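Local coordinates for protein probable mRNA-capping enzyme (Acanthamoeba polyphaga mimivirus, PDB 3BGY) that carries out mRNA capping as a multifunctional viral enzyme, here represented by its N-terminal metal-dependent RNA triphosphatase domain, which removes the gamma-phosphate from the 5'-triphosphate end of mRNA, at residues R173-Y178 / T191-S196. Numbering follows the deposited sequence. Where two conformers were deposited one is given.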
ATOM      1  N   ARG A 173      -6.513  -7.204  -6.028  1.00 11.62           N
ATOM      2  CA  ARG A 173      -5.157  -7.566  -5.640  1.00 13.50           C
ATOM      3  C   ARG A 173      -5.244  -8.427  -4.400  1.00 13.48           C
ATOM      4  O   ARG A 173      -5.756  -7.978  -3.389  1.00 16.90           O
ATOM      5  CB  ARG A 173      -4.286  -6.336  -5.360  1.00 16.62           C
ATOM      6  CG  ARG A 173      -3.917  -5.573  -6.621  1.00 13.35           C
ATOM      7  CD  ARG A 173      -2.988  -4.418  -6.354  1.00 26.03           C
ATOM      8  NE  ARG A 173      -2.612  -3.794  -7.622  1.00 29.56           N
ATOM      9  CZ  ARG A 173      -2.393  -2.493  -7.797  1.00 46.17           C
ATOM     10  NH1 ARG A 173      -2.511  -1.643  -6.783  1.00 55.79           N
ATOM     11  NH2 ARG A 173      -2.122  -2.031  -9.014  1.00 47.45           N
ATOM     12  N   TYR A 174      -4.784  -9.669  -4.508  1.00 11.35           N
ATOM     13  CA  TYR A 174      -4.757 -10.583  -3.373  1.00 11.26           C
ATOM     14  C   TYR A 174      -3.327 -10.472  -2.864  1.00 13.48           C
ATOM     15  O   TYR A 174      -2.344 -10.755  -3.593  1.00 13.13           O
ATOM     16  CB  TYR A 174      -5.069 -12.025  -3.769  1.00 12.66           C
ATOM     17  CG  TYR A 174      -5.162 -12.934  -2.555  1.00 13.17           C
ATOM     18  CD1 TYR A 174      -6.177 -12.759  -1.611  1.00 17.32           C
ATOM     19  CD2 TYR A 174      -4.182 -13.924  -2.307  1.00 17.17           C
ATOM     20  CE1 TYR A 174      -6.226 -13.544  -0.428  1.00 17.65           C
ATOM     21  CE2 TYR A 174      -4.225 -14.724  -1.125  1.00 22.17           C
ATOM     22  CZ  TYR A 174      -5.246 -14.524  -0.199  1.00 27.97           C
ATOM     23  OH  TYR A 174      -5.277 -15.316   0.935  1.00 29.20           O
ATOM     24  N   LYS A 175      -3.210 -10.131  -1.591  1.00 12.11           N
ATOM     25  CA  LYS A 175      -1.896  -9.883  -1.001  1.00 13.22           C
ATOM     26  C   LYS A 175      -1.535 -10.665   0.234  1.00 14.13           C
ATOM     27  O   LYS A 175      -2.416 -10.926   1.059  1.00 15.27           O
ATOM     28  CB  LYS A 175      -1.863  -8.408  -0.602  1.00 14.80           C
ATOM     29  CG  LYS A 175      -1.889  -7.422  -1.789  1.00 16.08           C
ATOM     30  CD  LYS A 175      -1.809  -5.985  -1.303  1.00 18.85           C
ATOM     31  CE  LYS A 175      -1.793  -5.013  -2.460  1.00 21.28           C
ATOM     32  NZ  LYS A 175      -1.614  -3.609  -1.990  1.00 25.38           N
ATOM     33  N   THR A 176      -0.252 -11.043   0.340  1.00 10.76           N
ATOM     34  CA  THR A 176       0.289 -11.672   1.551  1.00 13.46           C
ATOM     35  C   THR A 176       1.352 -10.646   1.928  1.00 13.82           C
ATOM     36  O   THR A 176       2.392 -10.526   1.258  1.00 12.33           O
ATOM     37  CB  THR A 176       0.884 -13.082   1.325  1.00 22.54           C
ATOM     38  OG1 THR A 176      -0.173 -13.954   0.907  1.00 22.79           O
ATOM     39  CG2 THR A 176       1.480 -13.634   2.652  1.00 23.11           C
ATOM     40  N   ARG A 177       1.109  -9.988   3.044  0.50  9.91           N
ATOM     41  CA  ARG A 177       1.998  -8.937   3.498  0.50 13.00           C
ATOM     42  C   ARG A 177       2.659  -9.288   4.811  0.50 14.26           C
ATOM     43  O   ARG A 177       2.114 -10.037   5.622  0.50  9.69           O
ATOM     44  CB  ARG A 177       1.180  -7.644   3.639  0.50 10.59           C
ATOM     45  CG  ARG A 177       1.949  -6.359   4.022  0.50 14.03           C
ATOM     46  CD  ARG A 177       1.004  -5.170   4.147  0.50 13.29           C
ATOM     47  NE  ARG A 177      -0.023  -5.372   5.172  0.50 11.28           N
ATOM     48  CZ  ARG A 177      -1.037  -4.537   5.415  0.50 19.23           C
ATOM     49  NH1 ARG A 177      -1.188  -3.424   4.711  0.50 21.67           N
ATOM     50  NH2 ARG A 177      -1.899  -4.805   6.384  0.50 20.13           N
ATOM     51  N   TYR A 178       3.908  -8.864   4.927  1.00 12.47           N
ATOM     52  CA  TYR A 178       4.660  -8.998   6.165  1.00 12.78           C
ATOM     53  C   TYR A 178       5.054  -7.555   6.475  1.00 15.13           C
ATOM     54  O   TYR A 178       5.610  -6.868   5.609  1.00 12.74           O
ATOM     55  CB  TYR A 178       5.912  -9.853   5.995  1.00 16.45           C
ATOM     56  CG  TYR A 178       5.643 -11.267   5.582  1.00 19.70           C
ATOM     57  CD1 TYR A 178       5.462 -11.586   4.225  1.00 24.43           C
ATOM     58  CD2 TYR A 178       5.528 -12.291   6.537  1.00 34.47           C
ATOM     59  CE1 TYR A 178       5.158 -12.913   3.810  1.00 35.29           C
ATOM     60  CE2 TYR A 178       5.218 -13.626   6.143  1.00 34.90           C
ATOM     61  CZ  TYR A 178       5.035 -13.924   4.778  1.00 41.12           C
ATOM     62  OH  TYR A 178       4.705 -15.205   4.382  1.00 45.17           O
ATOM     63  N   THR A 191       5.494  -7.435   0.322  1.00 11.94           N
ATOM     64  CA  THR A 191       4.245  -8.076  -0.087  1.00 12.51           C
ATOM     65  C   THR A 191       4.325  -8.932  -1.336  1.00 15.05           C
ATOM     66  O   THR A 191       4.993  -8.571  -2.299  1.00 12.91           O
ATOM     67  CB  THR A 191       3.184  -6.965  -0.351  1.00 16.64           C
ATOM     68  OG1 THR A 191       3.136  -6.041   0.743  1.00 16.99           O
ATOM     69  CG2 THR A 191       1.784  -7.546  -0.489  1.00 15.45           C
ATOM     70  N   ASP A 192       3.665 -10.093  -1.275  1.00 11.88           N
ATOM     71  CA  ASP A 192       3.538 -11.014  -2.414  1.00 13.29           C
ATOM     72  C   ASP A 192       2.152 -10.585  -2.944  1.00 12.95           C
ATOM     73  O   ASP A 192       1.136 -10.730  -2.242  1.00 13.90           O
ATOM     74  CB  ASP A 192       3.535 -12.454  -1.878  1.00 13.79           C
ATOM     75  CG  ASP A 192       3.101 -13.493  -2.918  1.00 20.32           C
ATOM     76  OD1 ASP A 192       2.305 -13.185  -3.828  1.00 18.62           O
ATOM     77  OD2 ASP A 192       3.528 -14.655  -2.788  1.00 20.91           O
ATOM     78  N   VAL A 193       2.101 -10.030  -4.158  1.00 10.94           N
ATOM     79  CA  VAL A 193       0.832  -9.508  -4.686  1.00 11.54           C
ATOM     80  C   VAL A 193       0.383 -10.220  -5.958  1.00 13.62           C
ATOM     81  O   VAL A 193       1.162 -10.356  -6.909  1.00 12.81           O
ATOM     82  CB  VAL A 193       0.966  -7.974  -5.063  1.00 14.61           C
ATOM     83  CG1 VAL A 193      -0.371  -7.378  -5.553  1.00 15.08           C
ATOM     84  CG2 VAL A 193       1.534  -7.146  -3.949  1.00 20.16           C
ATOM     85  N   LYS A 194      -0.893 -10.624  -5.995  1.00 12.99           N
ATOM     86  CA  LYS A 194      -1.486 -11.242  -7.199  1.00 14.28           C
ATOM     87  C   LYS A 194      -2.485 -10.205  -7.699  1.00 14.86           C
ATOM     88  O   LYS A 194      -3.433  -9.870  -6.997  1.00 15.54           O
ATOM     89  CB  LYS A 194      -2.138 -12.594  -6.872  1.00 16.56           C
ATOM     90  CG  LYS A 194      -1.064 -13.702  -6.687  1.00 18.76           C
ATOM     91  CD  LYS A 194      -1.674 -15.009  -6.218  1.00 21.54           C
ATOM     92  CE  LYS A 194      -0.606 -16.048  -5.868  1.00 22.72           C
ATOM     93  NZ  LYS A 194       0.432 -16.201  -6.953  1.00 23.15           N
ATOM     94  N   SER A 195      -2.261  -9.691  -8.904  0.50 14.39           N
ATOM     95  CA  SER A 195      -3.123  -8.662  -9.479  0.50 16.85           C
ATOM     96  C   SER A 195      -3.888  -9.132 -10.708  0.50 17.38           C
ATOM     97  O   SER A 195      -3.398  -9.966 -11.474  0.50 14.35           O
ATOM     98  CB  SER A 195      -2.294  -7.427  -9.855  0.50 21.86           C
ATOM     99  OG  SER A 195      -1.578  -6.932  -8.738  0.50 21.91           O
ATOM    100  N   SER A 196      -5.119  -8.642 -10.833  1.00 13.95           N
ATOM    101  CA  SER A 196      -5.985  -8.952 -11.975  1.00 14.68           C
ATOM    102  C   SER A 196      -7.171  -8.002 -12.146  1.00 14.13           C
ATOM    103  O   SER A 196      -7.705  -7.473 -11.159  1.00 12.48           O
ATOM    104  CB  SER A 196      -6.545 -10.380 -11.842  1.00 18.52           C
ATOM    105  OG  SER A 196      -7.341 -10.722 -12.973  1.00 23.55           O
TER
HETATM  106  O   HOH W   1      -0.596 -13.060  -3.107  1.00 17.46           O
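The guanidinium of Arg173 meets Ser195 at its edge: in the Ser195 conformer given, OG lies near the guanidinium plane, 3.5 Å from Arg173 NE. The ring of Tyr174 leads away from the neighbouring strand towards Leu202 and Met203, while Tyr174 CB stays 4.3 Å from Lys194 CB. On the face with Arg173, the extended chain of Lys175 rises alongside Val193, with Lys175 CG 4.1 Å from Val193 CG2. Lys175 CB also touches Thr191 CG2 at 3.7 Å. In the conformer given, Arg177 CG is anti to the backbone N (chi1 -176°), which sets it beside Thr191 OG1, 3.5 Å away. On the face with Tyr174, a water joins Tyr174 O to Asp192 OD1 by hydrogen bonds; OD1 also binds Ser207. Thr176 OG1 bonds to Asn70, and Lys194 NZ reaches Val205 O and Ser207. Paired backbone bonds fix the register: Tyr174 and Lys194 exchange two, as do Thr176 and Asp192, whose Asp192 N to Thr176 O bond is 2.9 Å long and nearly straight (171°). This is an antiparallel beta hairpin in the eight-stranded barrel of a tunnel triphosphatase; Arg173, Lys175 and Arg177 share one face, consistent with the basic lining of a phosphate-binding tunnel.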